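PDB 6IUL: natterin-like protein from Lethenteron camtschaticum, which probably kills target cells by binding surface glycans through a jacalin-like lectin domain and forming membrane pores with an aerolysin-type module. Local coordinates for residues Gly38-Gln46 and Gly132-Phe140; Asp118-Gln128 and Gly139-Lys147. All coordinates share one frame; numbering follows the deposited sequence.

Contact 1 of 2, residues Gly38-Gln46 and Gly132-Phe140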
loop_
_atom_site.group_PDB
_atom_site.type_symbol
_atom_site.label_atom_id
_atom_site.label_comp_id
_atom_site.label_asym_id
_atom_site.label_seq_id
_atom_site.Cartn_x
_atom_site.Cartn_y
_atom_site.Cartn_z
ATOM N N GLY A 38 8.208 -42.919 -21.003
ATOM C CA GLY A 38 8.357 -44.331 -21.290
ATOM C C GLY A 38 9.842 -44.738 -21.253
ATOM O O GLY A 38 10.705 -43.993 -20.769
ATOM N N GLY A 39 10.130 -45.921 -21.792
ATOM C CA GLY A 39 11.456 -46.410 -21.811
ATOM C C GLY A 39 12.449 -45.595 -22.590
ATOM O O GLY A 39 13.558 -45.372 -22.131
ATOM N N TRP A 40 12.049 -45.120 -23.741
ATOM C CA TRP A 40 12.976 -44.451 -24.657
ATOM C C TRP A 40 12.402 -43.098 -25.127
ATOM O O TRP A 40 12.731 -42.576 -26.206
ATOM C CB TRP A 40 13.338 -45.370 -25.872
ATOM C CG TRP A 40 12.121 -45.995 -26.564
ATOM C CD1 TRP A 40 11.374 -47.088 -26.117
ATOM C CD2 TRP A 40 11.555 -45.621 -27.827
ATOM N NE1 TRP A 40 10.374 -47.361 -27.019
ATOM C CE2 TRP A 40 10.473 -46.510 -28.087
ATOM C CE3 TRP A 40 11.860 -44.632 -28.768
ATOM C CZ2 TRP A 40 9.652 -46.394 -29.225
ATOM C CZ3 TRP A 40 11.062 -44.522 -29.920
ATOM C CH2 TRP A 40 9.965 -45.412 -30.140
ATOM N N GLN A 41 11.536 -42.514 -24.322
ATOM C CA GLN A 41 10.892 -41.267 -24.718
ATOM C C GLN A 41 10.149 -40.600 -23.567
ATOM O O GLN A 41 9.859 -41.248 -22.537
ATOM C CB GLN A 41 9.905 -41.500 -25.884
ATOM C CG GLN A 41 8.623 -42.175 -25.474
ATOM C CD GLN A 41 8.711 -43.712 -25.422
ATOM O OE1 GLN A 41 9.629 -44.284 -24.900
ATOM N NE2 GLN A 41 7.701 -44.340 -25.891
ATOM N N VAL A 42 9.885 -39.298 -23.740
ATOM C CA VAL A 42 8.774 -38.659 -23.063
ATOM C C VAL A 42 7.523 -39.047 -23.851
ATOM O O VAL A 42 7.462 -38.778 -25.044
ATOM C CB VAL A 42 8.929 -37.128 -23.040
ATOM C CG1 VAL A 42 7.614 -36.453 -22.574
ATOM C CG2 VAL A 42 10.112 -36.752 -22.164
ATOM N N ARG A 43 6.554 -39.697 -23.179
ATOM C CA ARG A 43 5.353 -40.179 -23.827
ATOM C C ARG A 43 4.311 -39.096 -24.030
ATOM O O ARG A 43 3.581 -39.083 -25.031
ATOM C CB ARG A 43 4.731 -41.302 -22.997
ATOM C CG ARG A 43 5.384 -42.664 -23.167
ATOM C CD ARG A 43 4.294 -43.501 -23.893
ATOM N NE ARG A 43 3.443 -44.107 -22.890
ATOM C CZ ARG A 43 2.416 -44.945 -23.114
ATOM N NH1 ARG A 43 1.969 -45.240 -24.317
ATOM N NH2 ARG A 43 1.840 -45.530 -22.085
ATOM N N GLY A 44 4.208 -38.218 -23.043
ATOM C CA GLY A 44 3.129 -37.259 -23.068
ATOM C C GLY A 44 3.299 -36.139 -22.067
ATOM O O GLY A 44 4.038 -36.251 -21.096
ATOM N N VAL A 45 2.561 -35.070 -22.310
ATOM C CA VAL A 45 2.582 -33.909 -21.452
ATOM C C VAL A 45 1.164 -33.363 -21.337
ATOM O O VAL A 45 0.444 -33.299 -22.320
ATOM C CB VAL A 45 3.523 -32.870 -22.097
ATOM C CG1 VAL A 45 3.226 -31.498 -21.646
ATOM C CG2 VAL A 45 4.965 -33.182 -21.780
ATOM N N GLN A 46 0.771 -32.976 -20.146
ATOM C CA GLN A 46 -0.417 -32.178 -19.952
ATOM C C GLN A 46 -0.029 -30.814 -19.302
ATOM O O GLN A 46 0.757 -30.751 -18.358
ATOM C CB GLN A 46 -1.389 -32.953 -19.105
ATOM C CG GLN A 46 -2.684 -32.261 -18.723
ATOM C CD GLN A 46 -3.752 -33.213 -18.215
ATOM O OE1 GLN A 46 -3.705 -33.721 -17.105
ATOM N NE2 GLN A 46 -4.736 -33.415 -19.042
ATOM N N GLY A 132 2.983 -37.528 -31.567
ATOM C CA GLY A 132 2.124 -38.563 -32.169
ATOM C C GLY A 132 1.681 -39.465 -31.051
ATOM O O GLY A 132 0.907 -39.063 -30.196
ATOM N N SER A 133 2.216 -40.676 -31.040
ATOM C CA SER A 133 2.035 -41.568 -29.902
ATOM C C SER A 133 2.825 -40.997 -28.721
ATOM O O SER A 133 2.352 -41.036 -27.586
ATOM C CB SER A 133 2.531 -42.975 -30.216
ATOM O OG SER A 133 1.620 -43.590 -31.101
ATOM N N ASP A 134 3.997 -40.428 -29.028
ATOM C CA ASP A 134 4.872 -39.843 -28.047
ATOM C C ASP A 134 5.088 -38.337 -28.307
ATOM O O ASP A 134 4.493 -37.765 -29.236
ATOM C CB ASP A 134 6.230 -40.541 -28.074
ATOM C CG ASP A 134 6.149 -42.045 -27.996
ATOM O OD1 ASP A 134 5.200 -42.586 -27.395
ATOM O OD2 ASP A 134 7.081 -42.660 -28.572
ATOM N N ILE A 135 5.964 -37.711 -27.498
ATOM C CA ILE A 135 6.450 -36.389 -27.819
ATOM C C ILE A 135 7.722 -36.477 -28.670
ATOM O O ILE A 135 8.838 -36.695 -28.180
ATOM C CB ILE A 135 6.712 -35.571 -26.546
ATOM C CG1 ILE A 135 5.464 -35.526 -25.639
ATOM C CG2 ILE A 135 7.202 -34.189 -26.911
ATOM C CD1 ILE A 135 4.255 -34.895 -26.273
ATOM N N ASP A 136 7.548 -36.325 -29.976
ATOM C CA ASP A 136 8.678 -36.336 -30.905
ATOM C C ASP A 136 9.644 -35.178 -30.683
ATOM O O ASP A 136 10.853 -35.342 -30.746
ATOM C CB ASP A 136 8.144 -36.280 -32.334
ATOM C CG ASP A 136 7.376 -37.535 -32.724
ATOM O OD1 ASP A 136 6.145 -37.558 -32.451
ATOM O OD2 ASP A 136 8.025 -38.456 -33.316
ATOM N N SER A 137 9.088 -34.000 -30.434
ATOM C CA SER A 137 9.882 -32.845 -30.093
ATOM C C SER A 137 9.060 -31.840 -29.317
ATOM O O SER A 137 7.844 -31.764 -29.437
ATOM C CB SER A 137 10.492 -32.242 -31.372
ATOM O OG SER A 137 9.464 -31.805 -32.211
ATOM N N MET A 138 9.718 -31.066 -28.478
ATOM C CA MET A 138 9.007 -29.996 -27.762
ATOM C C MET A 138 9.956 -28.932 -27.274
ATOM O O MET A 138 11.156 -29.208 -27.029
ATOM C CB MET A 138 8.244 -30.541 -26.574
ATOM C CG MET A 138 7.074 -29.678 -26.139
ATOM S SD MET A 138 6.270 -30.238 -24.631
ATOM C CE MET A 138 5.231 -31.543 -25.188
ATOM N N GLY A 139 9.402 -27.711 -27.125
ATOM C CA GLY A 139 10.089 -26.658 -26.428
ATOM C C GLY A 139 9.104 -25.833 -25.630
ATOM O O GLY A 139 7.884 -25.922 -25.810
ATOM N N PHE A 140 9.636 -25.022 -24.735
ATOM C CA PHE A 140 8.813 -24.128 -23.898
ATOM C C PHE A 140 8.863 -22.698 -24.438
ATOM O O PHE A 140 9.939 -22.172 -24.750
ATOM C CB PHE A 140 9.301 -24.169 -22.456
ATOM C CG PHE A 140 9.027 -25.491 -21.750
ATOM C CD1 PHE A 140 9.805 -26.595 -21.994
ATOM C CD2 PHE A 140 8.021 -25.606 -20.819
ATOM C CE1 PHE A 140 9.574 -27.807 -21.366
ATOM C CE2 PHE A 140 7.769 -26.823 -20.177
ATOM C CZ PHE A 140 8.546 -27.919 -20.447
#

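Contact 2 of 2, residues Asp118-Gln128 and Gly139-Lys147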
loop_
_atom_site.group_PDB
_atom_site.type_symbol
_atom_site.label_atom_id
_atom_site.label_comp_id
_atom_site.label_asym_id
_atom_site.label_seq_id
_atom_site.Cartn_x
_atom_site.Cartn_y
_atom_site.Cartn_z
ATOM N N ASP A 118 17.742 -21.026 -23.237
ATOM C CA ASP A 118 17.532 -19.650 -22.876
ATOM C C ASP A 118 16.054 -19.431 -22.431
ATOM O O ASP A 118 15.152 -19.390 -23.248
ATOM C CB ASP A 118 17.843 -18.759 -24.065
ATOM C CG ASP A 118 17.727 -17.235 -23.724
ATOM O OD1 ASP A 118 17.289 -16.922 -22.610
ATOM O OD2 ASP A 118 17.998 -16.358 -24.588
ATOM N N VAL A 119 15.841 -19.257 -21.142
ATOM C CA VAL A 119 14.516 -19.077 -20.615
ATOM C C VAL A 119 13.982 -17.651 -20.662
ATOM O O VAL A 119 12.897 -17.375 -20.196
ATOM C CB VAL A 119 14.413 -19.567 -19.159
ATOM C CG1 VAL A 119 14.944 -20.994 -19.042
ATOM C CG2 VAL A 119 15.160 -18.654 -18.210
ATOM N N GLY A 120 14.728 -16.742 -21.247
ATOM C CA GLY A 120 14.308 -15.354 -21.326
ATOM C C GLY A 120 14.089 -14.731 -19.971
ATOM O O GLY A 120 15.020 -14.638 -19.192
ATOM N N SER A 121 12.836 -14.331 -19.708
ATOM C CA SER A 121 12.435 -13.848 -18.421
ATOM C C SER A 121 12.151 -14.970 -17.429
ATOM O O SER A 121 11.932 -14.708 -16.262
ATOM C CB SER A 121 11.169 -13.018 -18.562
ATOM O OG SER A 121 10.057 -13.836 -18.881
ATOM N N GLY A 122 12.067 -16.208 -17.910
ATOM C CA GLY A 122 11.644 -17.320 -17.065
ATOM C C GLY A 122 10.142 -17.449 -16.916
ATOM O O GLY A 122 9.668 -18.304 -16.186
ATOM N N ILE A 123 9.381 -16.579 -17.589
ATOM C CA ILE A 123 7.939 -16.637 -17.519
ATOM C C ILE A 123 7.464 -17.380 -18.743
ATOM O O ILE A 123 7.637 -16.915 -19.862
ATOM C CB ILE A 123 7.304 -15.224 -17.530
ATOM C CG1 ILE A 123 7.860 -14.299 -16.438
ATOM C CG2 ILE A 123 5.814 -15.314 -17.459
ATOM C CD1 ILE A 123 7.630 -14.813 -15.082
ATOM N N CYS A 124 6.844 -18.527 -18.538
ATOM C CA CYS A 124 6.494 -19.399 -19.605
ATOM C C CYS A 124 5.045 -19.233 -20.056
ATOM O O CYS A 124 4.149 -19.113 -19.207
ATOM C CB CYS A 124 6.746 -20.842 -19.195
ATOM S SG CYS A 124 6.323 -22.095 -20.443
ATOM N N LEU A 125 4.826 -19.177 -21.383
ATOM C CA LEU A 125 3.491 -19.011 -21.951
ATOM C C LEU A 125 2.881 -20.319 -22.431
ATOM O O LEU A 125 1.710 -20.339 -22.833
ATOM C CB LEU A 125 3.515 -18.052 -23.136
ATOM C CG LEU A 125 3.785 -16.565 -22.864
ATOM C CD1 LEU A 125 4.079 -15.845 -24.157
ATOM C CD2 LEU A 125 2.625 -15.946 -22.110
ATOM N N GLY A 126 3.628 -21.415 -22.408
ATOM C CA GLY A 126 3.096 -22.702 -22.851
ATOM C C GLY A 126 4.180 -23.520 -23.564
ATOM O O GLY A 126 5.401 -23.333 -23.330
ATOM N N VAL A 127 3.751 -24.406 -24.466
ATOM C CA VAL A 127 4.666 -25.314 -25.178
ATOM C C VAL A 127 4.366 -25.411 -26.650
ATOM O O VAL A 127 3.291 -25.073 -27.082
ATOM C CB VAL A 127 4.599 -26.740 -24.621
ATOM C CG1 VAL A 127 5.046 -26.757 -23.167
ATOM C CG2 VAL A 127 3.181 -27.301 -24.765
ATOM N N GLN A 128 5.337 -25.891 -27.411
ATOM C CA GLN A 128 5.154 -26.052 -28.830
ATOM C C GLN A 128 6.073 -27.139 -29.290
ATOM O O GLN A 128 7.221 -27.244 -28.824
ATOM C CB GLN A 128 5.492 -24.744 -29.577
ATOM C CG GLN A 128 5.223 -24.771 -31.088
ATOM C CD GLN A 128 5.165 -23.355 -31.696
ATOM O OE1 GLN A 128 4.465 -22.486 -31.189
ATOM N NE2 GLN A 128 5.927 -23.136 -32.765
ATOM N N GLY A 139 9.402 -27.711 -27.125
ATOM C CA GLY A 139 10.089 -26.658 -26.428
ATOM C C GLY A 139 9.104 -25.833 -25.630
ATOM O O GLY A 139 7.884 -25.922 -25.810
ATOM N N PHE A 140 9.636 -25.022 -24.735
ATOM C CA PHE A 140 8.813 -24.128 -23.898
ATOM C C PHE A 140 8.863 -22.698 -24.438
ATOM O O PHE A 140 9.939 -22.172 -24.750
ATOM C CB PHE A 140 9.301 -24.169 -22.456
ATOM C CG PHE A 140 9.027 -25.491 -21.750
ATOM C CD1 PHE A 140 9.805 -26.595 -21.994
ATOM C CD2 PHE A 140 8.021 -25.606 -20.819
ATOM C CE1 PHE A 140 9.574 -27.807 -21.366
ATOM C CE2 PHE A 140 7.769 -26.823 -20.177
ATOM C CZ PHE A 140 8.546 -27.919 -20.447
ATOM N N ILE A 141 7.696 -22.095 -24.580
ATOM C CA ILE A 141 7.575 -20.724 -25.030
ATOM C C ILE A 141 7.791 -19.788 -23.858
ATOM O O ILE A 141 7.028 -19.811 -22.923
ATOM C CB ILE A 141 6.185 -20.424 -25.604
ATOM C CG1 ILE A 141 5.907 -21.346 -26.783
ATOM C CG2 ILE A 141 6.118 -19.000 -26.154
ATOM C CD1 ILE A 141 4.466 -21.353 -27.236
ATOM N N PHE A 142 8.827 -18.959 -23.919
ATOM C CA PHE A 142 9.104 -17.991 -22.875
ATOM C C PHE A 142 8.959 -16.569 -23.390
ATOM O O PHE A 142 9.366 -16.267 -24.518
ATOM C CB PHE A 142 10.543 -18.136 -22.348
ATOM C CG PHE A 142 10.771 -19.355 -21.545
ATOM C CD1 PHE A 142 10.314 -19.425 -20.237
ATOM C CD2 PHE A 142 11.461 -20.455 -22.086
ATOM C CE1 PHE A 142 10.497 -20.569 -19.470
ATOM C CE2 PHE A 142 11.656 -21.594 -21.320
ATOM C CZ PHE A 142 11.142 -21.658 -20.016
ATOM N N ILE A 143 8.464 -15.682 -22.534
ATOM C CA ILE A 143 8.592 -14.246 -22.771
ATOM C C ILE A 143 10.050 -13.871 -22.578
ATOM O O ILE A 143 10.696 -14.269 -21.597
ATOM C CB ILE A 143 7.735 -13.399 -21.775
ATOM C CG1 ILE A 143 6.282 -13.797 -21.893
ATOM C CG2 ILE A 143 7.884 -11.908 -22.089
ATOM C CD1 ILE A 143 5.376 -13.100 -20.893
ATOM N N ASN A 144 10.573 -13.091 -23.510
ATOM C CA ASN A 144 11.953 -12.624 -23.382
ATOM C C ASN A 144 12.069 -11.690 -22.175
ATOM O O ASN A 144 11.060 -11.270 -21.610
ATOM C CB ASN A 144 12.393 -11.940 -24.672
ATOM C CG ASN A 144 12.920 -12.913 -25.691
ATOM O OD1 ASN A 144 13.775 -13.715 -25.353
ATOM N ND2 ASN A 144 12.506 -12.765 -26.974
ATOM N N ALA A 145 13.300 -11.383 -21.764
ATOM C CA ALA A 145 13.534 -10.607 -20.592
ATOM C C ALA A 145 12.691 -9.297 -20.642
ATOM O O ALA A 145 12.654 -8.619 -21.678
ATOM C CB ALA A 145 14.984 -10.271 -20.441
ATOM N N ILE A 146 12.027 -8.996 -19.520
ATOM C CA ILE A 146 11.028 -7.966 -19.458
ATOM C C ILE A 146 11.589 -6.670 -18.881
ATOM O O ILE A 146 12.299 -6.685 -17.864
ATOM C CB ILE A 146 9.841 -8.412 -18.607
ATOM C CG1 ILE A 146 9.115 -9.541 -19.343
ATOM C CG2 ILE A 146 8.885 -7.262 -18.317
ATOM C CD1 ILE A 146 8.058 -10.262 -18.491
ATOM N N LYS A 147 11.255 -5.557 -19.547
ATOM C CA LYS A 147 11.590 -4.221 -19.078
ATOM C C LYS A 147 10.426 -3.643 -18.285
ATOM O O LYS A 147 10.635 -3.077 -17.228
ATOM C CB LYS A 147 11.892 -3.295 -20.237
ATOM C CG LYS A 147 12.162 -1.860 -19.791
ATOM C CD LYS A 147 12.643 -0.932 -20.895
ATOM C CE LYS A 147 12.781 0.474 -20.306
ATOM N NZ LYS A 147 13.254 1.503 -21.285
#

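Contact 1 of 2, residues Gly38-Gln46 and Gly132-Phe140
Arg43 and Asp134 bring the two backbones to 4.3 Å between their CA atoms, where strand 42-46, of a four-stranded sheet, passes strand 135-140, of another sheet, at 66°. A single backbone hydrogen bond, Ile135 N to Val42 O at 3.1 Å and nearly straight, ties them at this corner, and next to it Asp134 CA sends a CA-H...O contact to Arg43 O. Asp134 has the most surface buried here. Its carboxylate is approached by the Gln41 amide, whose plane is turned 59° from it; NE2 makes weak hydrogen bonds to both Asp134 oxygens, the one to OD2 measuring 3.2 Å. Gln41 OE1 turns back to accept from the backbone N of Trp40 at 2.8 Å, which favours this rotation of the amide. Asp134 OD2 also forms a salt bridge with Arg88, while Arg43 pairs with Asp61. This is where two of the three sheets of the jacalin-type beta-prism meet, and Val42, Val45, Ile135 and Met138 turn into its interior. Val42 CG1, anti to the backbone N, packs on Ile135 CG1 at 3.9 Å. Further along, Val45 and Met138 reach toward each other tip to tip, the bend at the end of the Met138 chain (chi3 -80°) setting CE 3.8 Å from Val45 CB. Leu89 touches Val42, Ile135 and Met138 from strand 89-96.

Contact 2 of 2, residues Asp118-Gln128 and Gly139-Lys147
Ile141, Phe142 and Ile143 lose the most surface as strand 139-143 runs antiparallel to strand 124-128 in a beta hairpin. Ile141 is held through its backbone: its O accepts from Leu125 N at 2.8 Å, and its N gives to Gly126 O. Its CG2 packs against Leu125 CB.

The Phe142 side chain goes to the face shared with Cys124. Val119 CA sits over one face of the ring, 3.8 Å from its centroid, a CH-pi contact made by the type II' turn Val119-Gly122. Lys172 of the second subunit forms a salt bridge with Asp118 and a hydrogen bond with Gly120 O. Cys124 SG stands farther off above a face of the Phe142 ring and at the edge of Phe140, in the plane of that second ring.

Ile143 crosses Leu125 at about a right angle; Ile143 CG1 lies 3.8 Å from Leu125 CD1. Its carbonyl O takes two bonds from Ser121: N in the carbonyl plane at 2.9 Å, and OG from above that plane at 2.8 Å. With OG between the backbone N and carbonyl carbon (chi1 70°), the hydroxyl also accepts from Ile123 N, an ST turn. One serine thus joins turn to strand, and its double grip would leave the Ile143 carbonyl well satisfied within a largely apolar contact.

In the fold
Contacts 1 and 2 follow one strand, 135-155, out of the lectin domain: their centres lie 20 Å apart, and they share Gly139 and Phe140. Met138 touches across from one to the other, its CG 3.6 Å from Gln128 O and its SD 3.9 Å from Val127 CB. Contact 1 sets this strand against another sheet, about 34 Å from the centre of the chain, whereas contact 2 pairs it with a neighbour in its own sheet, about 19 Å from that centre. Beyond contact 2 the strand carries on and pairs with strands 212-223 and 260-285, so it joins the lectin domain to the region that, as in aerolysin-type toxins, probably forms the pore.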